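Local coordinates for protein glycoside Hydrolase (Bacteroides plebeius, PDB 5T3B) that probably hydrolyses glycosidic bonds as a family 50 glycoside hydrolase, of a subfamily enriched in human gut Bacteroidetes, at residues P29-P34 / Y40-V45; R61-L66 / S466-N471; D252-F257 / S359-S364; R267-S272 / I280-F285. All coordinates share one frame; numbering follows the deposited sequence. Where two conformers were deposited one is given.

Contacts 1 and 2 share one end of the protein, their centres about 14 Å apart: the hairpin of strands 31-32 and 39-48 rests on the loop that follows strand 56-60, through Tyr40 against Arg61 and a probable Gln41-Tyr65 backbone bond. Contact 2 then ties that early loop to helix 459-469 near the end of the chain, so contacts 3 and 4 fall within the loop it closes. Contact 3, nearest the middle, joins strand 358-361 to residues 252-257; contact 4, nested inside it, packs helices 264-269 and 277-288 about 23 Å away between centres. The Asp256-Arg267 salt bridge connects these last two, linking a peripheral helix pair to the probable active-site region.

Contact 1: P29-P34 / Y40-V45; sequences PAETYP and YQPIIV. With EDO (1,2-ethanediol), chain P.
Glu31 and Tyr40 form an antiparallel hydrogen-bonded pair, Glu31 N giving its hydrogen to Tyr40 O at 2.9 Å and Tyr40 N returning one to Glu31 O at 2.8 Å. Ala30 CA makes a CA-H...O contact with the same Tyr40 O, and Pro42 CD abuts Pro29 O. The Glu31 and Tyr40 side chains leave the same face of the hairpin and run side by side, CG of the glutamate 3.9 Å from CE1 of the ring. Tyr33 meets that ring in a T-shaped stack: its edge, led by CD1, points at a face of Tyr40, planes at 72°. Its CG stands anti to the backbone N (chi1 -176°), carrying the ring across. Tyrosine suits position 40, offering Tyr33 a ring face and the solvent a hydroxyl: a water donates to Glu31 OE2 at 2.7 Å and is hydrogen-bonded to Tyr40 OH at 2.6 Å, and ethanediol O2 donates to that hydroxyl. Replacing Tyr40 with an alanine would probably leave the Tyr33 edge without its aromatic face and the water without its hydroxyl partner. Each carboxylate oxygen of Glu31 has its own partner, OE2 the water and OE1 the Lys59 ammonium, which probably balances the charge.

Contact 2: R61-L66 / S466-N471; sequences RILPYL and SDINWN
Leu63 CD2 lies over one face of the peptide group joining Asp467 to Ile468, 3.5 Å from Asp467 O and 3.8 Å from Asp467 C. Two aromatic rings in the same segments are covered by near neighbours: Ser466 O stands 3.0 Å above a face of Trp470, toward the rim, and Pro64 CB sits over the rim of one face of Tyr65. The same leucine methyl also reaches Asp467 CB at 4.0 Å and, more loosely, Ile468 CD1 at 4.3 Å. A leucine suits this place because it is apolar and long enough for that one methyl to reach the helix. With CG anti to the backbone N (chi1 -170°), the branch is carried away from its own short 3-10 turn and across to the helix. The carboxylate of Asp467 is engaged by Lys463 through a salt bridge and by Gln71 through a hydrogen bond, while the leucine meets the backbone carbonyl and CB of Asp467. Leu475 of helix 472-480 touches Leu63 too, and Gln420 receives the hydrogen of Leu63 N. This is plain apolar packing of a loop against a helix, here joining the segment after strand 56-60 to helix 459-469, an early and a late part of the chain.

Contact 3: D252-F257 / S359-S364; sequences DNEIDF and SINYYS. With EDO (1,2-ethanediol), chain D.
Glu254 reaches across to Asn361 with an extended side chain, its carbons making only packing approaches and its oxygens the hydrogen bonds. From CB the chain turns to CG, which comes within 3.4 Å of Asn361 ND2. Beyond it CD passes over to the bound ethanediol, 3.4 Å from its O1. OE1 accepts a hydrogen bond from ethanediol O2 at 2.6 Å. OE2 takes two bonds, one from ethanediol O1 at 2.7 Å and one from Asn361 ND2 at 2.9 Å. The amide approaches OE2 on its anti side, 30° out of the carboxylate plane, yet along a nearly straight N-H line of 168°. Its other hydrogen goes to Asn253 OD1 at 3.2 Å, a longer and more bent bond. Asparagine fits here because one NH2 can serve both acceptors while Asn361 OD1 bonds Thr388, which helps fix the amide's rotation. An alanine in place of Glu254 would probably leave one N-H of Asn361 without its acceptor and the diol without both of its carboxylate partners. The ethanediol, likely from the crystallisation liquor, also lies against Tyr363 and may mark a polar pocket. An Asn-Glu pair like Asn253-Glu254 carries the general acid/base in clan GH-A glycosidases, so a catalytic role is plausible here. The loop 252-257, between helices 224-232 and 264-269, faces Asn361 on strand 358-361; Arg336 bonds Asn253, and Glu389 of the parallel strand 385-394 takes the hydroxyl of Tyr363.

Contact 4: R267-S272 / I280-F285; sequences RFLKIS and IAAAKF
Phe268 and Ala282 meet most closely, CB to CB at 3.6 Å, where the two helices press together. Leu269 CD2 flanks the same methyl at 3.8 Å, so Ala282 CB is wedged between a phenylalanine root and a leucine branch. Leu269 CG, anti to its carbonyl carbon with chi1 at -71°, also brings CD2 against the backbone of helix 277-288, 3.8 Å from Ala283 N. Alanine suits this place because its single methyl lets the backbones draw near, the CA atoms of Leu269 and Ala282 being 6.1 Å apart. That methyl lies at the edge of the Phe268 ring, close to its plane, while the ring itself meets Phe306 of helix 300-324. These are two consecutive helices, 264-269 and 277-288, joined by a short loop and packed against helix 300-324. Away from this centre the fit relaxes: Leu269 CD2 comes only to 4.4 Å from Ala283 CB. Ala283 is partly exposed, and the residues on its outer flank are solvent-facing: Lys284 leads its amine outward to a long, weak ion pair with Asp288, and the exposed Ile280 points away from the first helix.

Contact 1: P29-P34 / Y40-V45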
# COMPACT_ATOMS: atom_id res chain seq x y z
N PRO A 29 -5.47 25.72 20.83
CA PRO A 29 -4.47 26.67 20.33
C PRO A 29 -3.48 26.07 19.37
O PRO A 29 -3.17 24.88 19.40
CB PRO A 29 -3.78 27.17 21.60
CG PRO A 29 -4.63 26.70 22.78
CD PRO A 29 -5.41 25.51 22.30
N ALA A 30 -3.05 26.91 18.43
CA ALA A 30 -2.07 26.48 17.48
C ALA A 30 -0.83 25.95 18.15
O ALA A 30 -0.32 26.55 19.09
CB ALA A 30 -1.71 27.62 16.52
N GLU A 31 -0.33 24.82 17.60
CA GLU A 31 0.92 24.23 18.03
C GLU A 31 1.64 23.63 16.80
O GLU A 31 1.03 23.43 15.77
CB GLU A 31 0.73 23.23 19.14
CG GLU A 31 -0.06 22.03 18.75
CD GLU A 31 -0.29 21.03 19.91
OE1 GLU A 31 -1.16 21.24 20.77
OE2 GLU A 31 0.46 20.07 20.03
N THR A 32 2.92 23.36 16.94
CA THR A 32 3.71 22.80 15.86
C THR A 32 3.46 21.27 15.80
O THR A 32 3.54 20.58 16.78
CB THR A 32 5.21 23.07 16.07
OG1 THR A 32 5.34 24.49 16.14
CG2 THR A 32 5.96 22.52 14.90
N TYR A 33 3.10 20.81 14.60
CA TYR A 33 2.87 19.35 14.46
C TYR A 33 4.24 18.64 14.65
O TYR A 33 5.27 19.12 14.16
CB TYR A 33 2.24 19.11 13.11
CG TYR A 33 1.87 17.65 12.91
CD1 TYR A 33 0.67 17.14 13.38
CD2 TYR A 33 2.72 16.77 12.24
CE1 TYR A 33 0.32 15.82 13.18
CE2 TYR A 33 2.37 15.44 12.05
CZ TYR A 33 1.17 14.97 12.52
OH TYR A 33 0.78 13.63 12.31
N PRO A 34 4.25 17.47 15.33
CA PRO A 34 5.57 16.82 15.60
C PRO A 34 6.35 16.54 14.30
O PRO A 34 5.79 16.07 13.30
CB PRO A 34 5.18 15.53 16.29
CG PRO A 34 3.91 15.84 16.96
CD PRO A 34 3.19 16.73 16.00
N TYR A 40 -0.69 23.67 13.55
CA TYR A 40 -2.09 23.29 13.38
C TYR A 40 -2.83 23.58 14.63
O TYR A 40 -2.20 23.68 15.70
CB TYR A 40 -2.22 21.82 12.97
CG TYR A 40 -2.03 20.79 14.05
CD1 TYR A 40 -0.78 20.66 14.73
CD2 TYR A 40 -3.07 19.94 14.41
CE1 TYR A 40 -0.60 19.70 15.73
CE2 TYR A 40 -2.88 18.98 15.41
CZ TYR A 40 -1.67 18.88 16.07
OH TYR A 40 -1.52 17.90 17.05
N GLN A 41 -4.15 23.67 14.52
CA GLN A 41 -5.00 23.73 15.71
C GLN A 41 -5.63 22.37 15.96
O GLN A 41 -6.41 21.90 15.14
CB GLN A 41 -6.05 24.78 15.54
CG GLN A 41 -5.49 26.16 15.40
CD GLN A 41 -6.62 27.14 15.40
OE1 GLN A 41 -7.08 27.49 14.35
NE2 GLN A 41 -7.15 27.50 16.61
N PRO A 42 -5.25 21.71 17.05
CA PRO A 42 -5.64 20.32 17.21
C PRO A 42 -7.09 20.14 17.63
O PRO A 42 -7.69 20.99 18.33
CB PRO A 42 -4.71 19.79 18.28
CG PRO A 42 -4.22 21.01 19.02
CD PRO A 42 -4.31 22.14 18.10
N ILE A 43 -7.67 19.04 17.16
CA ILE A 43 -8.91 18.49 17.72
C ILE A 43 -8.65 17.18 18.42
O ILE A 43 -7.58 16.56 18.24
CB ILE A 43 -10.03 18.38 16.63
CG1 ILE A 43 -9.68 17.39 15.54
CG2 ILE A 43 -10.37 19.73 16.03
CD1 ILE A 43 -10.87 16.87 14.75
N ILE A 44 -9.65 16.70 19.13
CA ILE A 44 -9.62 15.41 19.75
C ILE A 44 -10.53 14.45 18.93
O ILE A 44 -11.66 14.79 18.62
CB ILE A 44 -10.12 15.43 21.17
CG1 ILE A 44 -9.10 16.16 22.03
CG2 ILE A 44 -10.38 14.03 21.72
CD1 ILE A 44 -7.66 15.59 22.12
N VAL A 45 -9.97 13.28 18.59
CA VAL A 45 -10.73 12.20 18.01
C VAL A 45 -10.56 10.99 18.92
O VAL A 45 -9.44 10.65 19.32
CB VAL A 45 -10.29 11.84 16.58
CG1 VAL A 45 -10.97 10.60 16.10
CG2 VAL A 45 -10.54 13.02 15.66
C1 EDO P . 0.62 14.21 16.80
O1 EDO P . 1.13 13.20 15.92
C2 EDO P . -0.89 14.14 16.79
O2 EDO P . -1.64 15.24 16.14
O HOH W 1 0.71 17.95 18.32

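Contact 2: R61-L66 / S466-N471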
# COMPACT_ATOMS: atom_id res chain seq x y z
N ARG A 61 -4.93 16.20 13.55
CA ARG A 61 -4.73 17.28 12.60
C ARG A 61 -5.70 17.07 11.46
O ARG A 61 -5.57 16.08 10.72
CB ARG A 61 -3.27 17.31 12.10
CG ARG A 61 -3.02 18.44 11.12
CD ARG A 61 -1.53 18.64 10.86
NE ARG A 61 -0.93 17.49 10.19
CZ ARG A 61 0.28 17.48 9.65
NH1 ARG A 61 0.99 18.60 9.56
NH2 ARG A 61 0.74 16.36 9.14
N ILE A 62 -6.59 18.04 11.22
CA ILE A 62 -7.47 17.98 10.10
C ILE A 62 -7.26 19.20 9.16
O ILE A 62 -6.75 20.25 9.57
CB ILE A 62 -8.97 17.83 10.47
CG1 ILE A 62 -9.49 19.01 11.30
CG2 ILE A 62 -9.22 16.53 11.21
CD1 ILE A 62 -11.02 19.03 11.43
N LEU A 63 -7.70 19.05 7.92
CA LEU A 63 -7.40 20.01 6.87
C LEU A 63 -7.86 21.45 7.17
O LEU A 63 -7.07 22.39 6.94
CB LEU A 63 -7.88 19.52 5.54
CG LEU A 63 -7.43 20.32 4.33
CD1 LEU A 63 -5.92 20.32 4.14
CD2 LEU A 63 -8.12 19.79 3.07
N PRO A 64 -9.06 21.63 7.73
CA PRO A 64 -9.51 23.00 8.03
C PRO A 64 -8.66 23.74 9.04
O PRO A 64 -8.77 24.97 9.12
CB PRO A 64 -10.91 22.74 8.59
CG PRO A 64 -11.36 21.50 7.95
CD PRO A 64 -10.16 20.66 7.93
N TYR A 65 -7.83 23.03 9.81
CA TYR A 65 -7.12 23.62 10.93
C TYR A 65 -5.62 23.63 10.75
O TYR A 65 -4.86 23.76 11.71
CB TYR A 65 -7.56 22.90 12.22
CG TYR A 65 -9.04 23.12 12.58
CD1 TYR A 65 -9.69 24.30 12.28
CD2 TYR A 65 -9.77 22.11 13.22
CE1 TYR A 65 -11.02 24.51 12.62
CE2 TYR A 65 -11.07 22.32 13.60
CZ TYR A 65 -11.70 23.53 13.30
OH TYR A 65 -12.98 23.73 13.71
N LEU A 66 -5.18 23.46 9.52
CA LEU A 66 -3.78 23.70 9.18
C LEU A 66 -3.46 25.15 9.10
O LEU A 66 -4.12 25.89 8.41
CB LEU A 66 -3.55 23.28 7.78
CG LEU A 66 -3.57 21.91 7.53
CD1 LEU A 66 -2.86 21.59 6.14
CD2 LEU A 66 -2.89 21.09 8.58
N SER A 466 -12.38 13.65 -0.15
CA SER A 466 -12.34 14.52 -1.35
C SER A 466 -11.51 15.75 -1.04
O SER A 466 -10.70 16.21 -1.87
CB SER A 466 -13.76 14.96 -1.74
OG SER A 466 -14.57 13.88 -2.15
N ASP A 467 -11.73 16.37 0.14
CA ASP A 467 -11.06 17.60 0.46
C ASP A 467 -9.52 17.43 0.43
O ASP A 467 -8.79 18.29 -0.05
CB ASP A 467 -11.52 18.15 1.81
CG ASP A 467 -12.95 18.66 1.76
OD1 ASP A 467 -13.46 19.07 0.67
OD2 ASP A 467 -13.52 18.68 2.88
N ILE A 468 -9.05 16.28 0.94
CA ILE A 468 -7.62 15.95 0.80
C ILE A 468 -7.23 15.63 -0.65
O ILE A 468 -6.30 16.19 -1.22
CB ILE A 468 -7.21 14.79 1.73
CG1 ILE A 468 -7.35 15.18 3.19
CG2 ILE A 468 -5.83 14.21 1.36
CD1 ILE A 468 -6.21 16.03 3.68
N ASN A 469 -7.95 14.68 -1.21
CA ASN A 469 -7.53 14.07 -2.46
C ASN A 469 -7.50 15.08 -3.59
O ASN A 469 -6.63 15.04 -4.46
CB ASN A 469 -8.45 12.93 -2.85
CG ASN A 469 -8.32 11.75 -1.95
OD1 ASN A 469 -7.44 11.63 -1.12
ND2 ASN A 469 -9.24 10.81 -2.16
N TRP A 470 -8.46 16.02 -3.57
CA TRP A 470 -8.47 17.06 -4.61
C TRP A 470 -7.27 18.01 -4.50
O TRP A 470 -6.93 18.69 -5.45
CB TRP A 470 -9.69 17.94 -4.45
CG TRP A 470 -11.02 17.31 -4.71
CD1 TRP A 470 -11.30 16.15 -5.38
CD2 TRP A 470 -12.29 17.85 -4.31
NE1 TRP A 470 -12.65 15.97 -5.44
CE2 TRP A 470 -13.29 16.98 -4.78
CE3 TRP A 470 -12.66 18.98 -3.56
CZ2 TRP A 470 -14.66 17.22 -4.52
CZ3 TRP A 470 -13.99 19.19 -3.29
CH2 TRP A 470 -14.97 18.34 -3.75
N ASN A 471 -6.71 18.10 -3.31
CA ASN A 471 -5.74 19.13 -2.93
C ASN A 471 -4.31 18.60 -2.72
O ASN A 471 -3.44 19.38 -2.32
CB ASN A 471 -6.24 19.90 -1.68
CG ASN A 471 -7.39 20.76 -2.03
OD1 ASN A 471 -8.59 20.46 -1.78
ND2 ASN A 471 -7.09 21.77 -2.76

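Contact 3: D252-F257 / S359-S364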
# COMPACT_ATOMS: atom_id res chain seq x y z
N ASP A 252 3.34 -10.22 -3.43
CA ASP A 252 2.91 -10.91 -2.24
C ASP A 252 2.29 -9.85 -1.35
O ASP A 252 2.23 -8.67 -1.69
CB ASP A 252 4.05 -11.68 -1.58
CG ASP A 252 4.19 -13.10 -2.04
OD1 ASP A 252 3.24 -13.88 -1.94
OD2 ASP A 252 5.31 -13.56 -2.48
N ASN A 253 1.83 -10.32 -0.18
CA ASN A 253 1.18 -9.44 0.77
C ASN A 253 1.55 -9.85 2.19
O ASN A 253 1.30 -11.00 2.58
CB ASN A 253 -0.32 -9.51 0.65
CG ASN A 253 -1.07 -8.57 1.59
OD1 ASN A 253 -0.83 -7.37 1.66
ND2 ASN A 253 -2.00 -9.16 2.32
N GLU A 254 2.19 -8.95 2.96
CA GLU A 254 2.45 -9.26 4.37
C GLU A 254 3.20 -10.56 4.58
O GLU A 254 2.83 -11.40 5.41
CB GLU A 254 1.16 -9.21 5.18
CG GLU A 254 0.40 -7.90 5.07
CD GLU A 254 -0.61 -7.66 6.16
OE1 GLU A 254 -1.09 -8.66 6.77
OE2 GLU A 254 -0.94 -6.46 6.33
N ILE A 255 4.34 -10.69 3.90
CA ILE A 255 5.21 -11.81 4.16
C ILE A 255 5.74 -11.73 5.61
O ILE A 255 6.18 -10.69 6.05
CB ILE A 255 6.40 -11.77 3.18
CG1 ILE A 255 5.94 -11.92 1.72
CG2 ILE A 255 7.42 -12.85 3.52
CD1 ILE A 255 7.04 -11.61 0.72
N ASP A 256 5.73 -12.88 6.27
CA ASP A 256 6.33 -12.92 7.61
C ASP A 256 7.84 -12.98 7.47
O ASP A 256 8.41 -13.90 6.95
CB ASP A 256 5.77 -14.14 8.32
CG ASP A 256 6.32 -14.39 9.66
OD1 ASP A 256 7.32 -13.80 10.09
OD2 ASP A 256 5.65 -15.23 10.38
N PHE A 257 8.48 -11.94 7.91
CA PHE A 257 9.96 -11.87 7.97
C PHE A 257 10.42 -11.73 9.37
O PHE A 257 11.53 -11.23 9.60
CB PHE A 257 10.55 -10.66 7.24
CG PHE A 257 10.43 -10.63 5.77
CD1 PHE A 257 11.52 -11.12 4.97
CD2 PHE A 257 9.49 -9.88 5.12
CE1 PHE A 257 11.43 -10.97 3.61
CE2 PHE A 257 9.44 -9.75 3.75
CZ PHE A 257 10.43 -10.30 3.00
N SER A 359 6.11 -1.03 -1.10
CA SER A 359 4.77 -0.97 -0.54
C SER A 359 4.80 -1.32 0.93
O SER A 359 5.46 -2.32 1.37
CB SER A 359 3.82 -1.89 -1.31
OG SER A 359 4.38 -3.17 -1.56
N ILE A 360 4.01 -0.56 1.70
CA ILE A 360 3.90 -0.72 3.16
C ILE A 360 2.41 -0.64 3.54
O ILE A 360 1.76 0.35 3.24
CB ILE A 360 4.72 0.33 3.90
CG1 ILE A 360 6.26 0.13 3.53
CG2 ILE A 360 4.45 0.28 5.39
CD1 ILE A 360 7.18 1.19 4.08
N ASN A 361 1.92 -1.68 4.22
CA ASN A 361 0.61 -1.62 4.86
C ASN A 361 0.82 -0.99 6.23
O ASN A 361 1.65 -1.48 6.95
CB ASN A 361 0.03 -3.00 5.03
CG ASN A 361 -0.32 -3.72 3.72
OD1 ASN A 361 -0.36 -3.13 2.65
ND2 ASN A 361 -0.69 -4.96 3.83
N TYR A 362 0.12 0.07 6.58
CA TYR A 362 0.47 0.92 7.73
C TYR A 362 -0.62 0.92 8.78
O TYR A 362 -1.58 1.67 8.68
CB TYR A 362 0.83 2.33 7.29
CG TYR A 362 1.83 3.06 8.20
CD1 TYR A 362 2.01 2.72 9.55
CD2 TYR A 362 2.63 4.09 7.73
CE1 TYR A 362 2.95 3.38 10.35
CE2 TYR A 362 3.53 4.76 8.52
CZ TYR A 362 3.69 4.40 9.83
OH TYR A 362 4.61 5.09 10.58
N TYR A 363 -0.49 0.01 9.74
CA TYR A 363 -1.43 -0.20 10.80
C TYR A 363 -0.81 0.07 12.16
O TYR A 363 0.38 0.14 12.35
CB TYR A 363 -1.93 -1.63 10.75
CG TYR A 363 -2.81 -1.93 9.55
CD1 TYR A 363 -4.03 -1.31 9.41
CD2 TYR A 363 -2.38 -2.75 8.52
CE1 TYR A 363 -4.84 -1.53 8.35
CE2 TYR A 363 -3.22 -3.03 7.45
CZ TYR A 363 -4.44 -2.39 7.36
OH TYR A 363 -5.29 -2.63 6.31
N SER A 364 -1.73 0.23 13.11
CA SER A 364 -1.45 0.27 14.55
C SER A 364 -0.87 1.54 15.04
O SER A 364 -0.42 1.61 16.21
CB SER A 364 -0.66 -0.94 15.01
OG SER A 364 -1.37 -2.15 14.63
C1 EDO D . -2.25 -6.12 9.68
O1 EDO D . -1.02 -5.92 9.00
C2 EDO D . -2.44 -7.54 10.13
O2 EDO D . -2.57 -8.33 8.93

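Contact 4: R267-S272 / I280-F285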
# COMPACT_ATOMS: atom_id res chain seq x y z
N ARG A 267 13.26 -19.47 14.11
CA ARG A 267 12.36 -20.48 13.56
C ARG A 267 13.06 -21.31 12.45
O ARG A 267 12.86 -22.52 12.40
CB ARG A 267 11.02 -19.89 13.05
CG ARG A 267 9.95 -19.66 14.14
CD ARG A 267 8.73 -18.86 13.66
NE ARG A 267 9.10 -17.51 13.12
CZ ARG A 267 8.39 -16.81 12.25
NH1 ARG A 267 7.29 -17.24 11.74
NH2 ARG A 267 8.79 -15.62 11.93
N PHE A 268 13.90 -20.69 11.61
CA PHE A 268 14.56 -21.46 10.58
C PHE A 268 15.52 -22.46 11.23
O PHE A 268 15.60 -23.59 10.79
CB PHE A 268 15.33 -20.58 9.60
CG PHE A 268 14.51 -19.94 8.52
CD1 PHE A 268 13.15 -19.70 8.62
CD2 PHE A 268 15.12 -19.59 7.35
CE1 PHE A 268 12.44 -19.15 7.59
CE2 PHE A 268 14.41 -18.95 6.36
CZ PHE A 268 13.07 -18.70 6.48
N LEU A 269 16.20 -22.02 12.28
CA LEU A 269 17.19 -22.91 12.92
C LEU A 269 16.54 -24.08 13.60
O LEU A 269 17.21 -25.10 13.86
CB LEU A 269 18.06 -22.13 13.89
CG LEU A 269 19.08 -21.14 13.26
CD1 LEU A 269 19.69 -20.24 14.32
CD2 LEU A 269 20.13 -21.87 12.46
N LYS A 270 15.27 -23.90 14.00
CA LYS A 270 14.50 -24.98 14.65
C LYS A 270 13.69 -25.89 13.70
O LYS A 270 13.05 -26.82 14.12
CB LYS A 270 13.61 -24.37 15.76
CG LYS A 270 14.34 -23.70 16.90
CD LYS A 270 15.24 -24.65 17.68
CE LYS A 270 15.30 -24.34 19.17
NZ LYS A 270 15.87 -25.53 19.85
N ILE A 271 13.81 -25.67 12.39
CA ILE A 271 13.18 -26.55 11.40
C ILE A 271 13.74 -27.95 11.61
O ILE A 271 14.95 -28.11 11.71
CB ILE A 271 13.44 -26.07 9.96
CG1 ILE A 271 12.67 -24.76 9.67
CG2 ILE A 271 12.99 -27.14 9.00
CD1 ILE A 271 13.12 -24.16 8.37
N SER A 272 12.85 -28.95 11.72
CA SER A 272 13.29 -30.32 12.09
C SER A 272 14.11 -31.01 11.05
O SER A 272 15.06 -31.67 11.38
CB SER A 272 12.11 -31.25 12.34
OG SER A 272 11.27 -30.65 13.25
N ILE A 280 19.32 -24.89 6.08
CA ILE A 280 20.71 -24.84 5.60
C ILE A 280 21.24 -23.39 5.53
O ILE A 280 22.34 -23.04 5.97
CB ILE A 280 20.88 -25.62 4.29
CG1 ILE A 280 20.60 -27.15 4.53
CG2 ILE A 280 22.24 -25.32 3.63
CD1 ILE A 280 20.39 -27.93 3.25
N ALA A 281 20.39 -22.52 4.96
CA ALA A 281 20.74 -21.14 4.79
C ALA A 281 20.92 -20.40 6.13
O ALA A 281 21.87 -19.60 6.32
CB ALA A 281 19.72 -20.39 3.95
N ALA A 282 20.03 -20.69 7.07
CA ALA A 282 20.12 -20.09 8.38
C ALA A 282 21.37 -20.55 9.11
O ALA A 282 22.05 -19.74 9.70
CB ALA A 282 18.89 -20.42 9.20
N ALA A 283 21.67 -21.86 9.03
CA ALA A 283 22.83 -22.38 9.70
C ALA A 283 24.10 -21.79 9.06
O ALA A 283 25.09 -21.48 9.76
CB ALA A 283 22.86 -23.89 9.67
N LYS A 284 24.09 -21.67 7.74
CA LYS A 284 25.22 -21.07 7.02
C LYS A 284 25.46 -19.61 7.44
O LYS A 284 26.60 -19.20 7.63
CB LYS A 284 25.07 -21.19 5.51
CG LYS A 284 26.24 -20.65 4.70
CD LYS A 284 26.15 -21.09 3.21
CE LYS A 284 27.46 -21.05 2.43
NZ LYS A 284 28.24 -19.85 2.76
N PHE A 285 24.39 -18.85 7.58
CA PHE A 285 24.49 -17.49 7.97
C PHE A 285 25.16 -17.38 9.33
O PHE A 285 26.07 -16.59 9.48
CB PHE A 285 23.10 -16.87 7.98
CG PHE A 285 23.04 -15.53 8.61
CD1 PHE A 285 23.44 -14.43 7.89
CD2 PHE A 285 22.62 -15.37 9.92
CE1 PHE A 285 23.45 -13.17 8.46
CE2 PHE A 285 22.58 -14.10 10.46
CZ PHE A 285 22.97 -13.02 9.73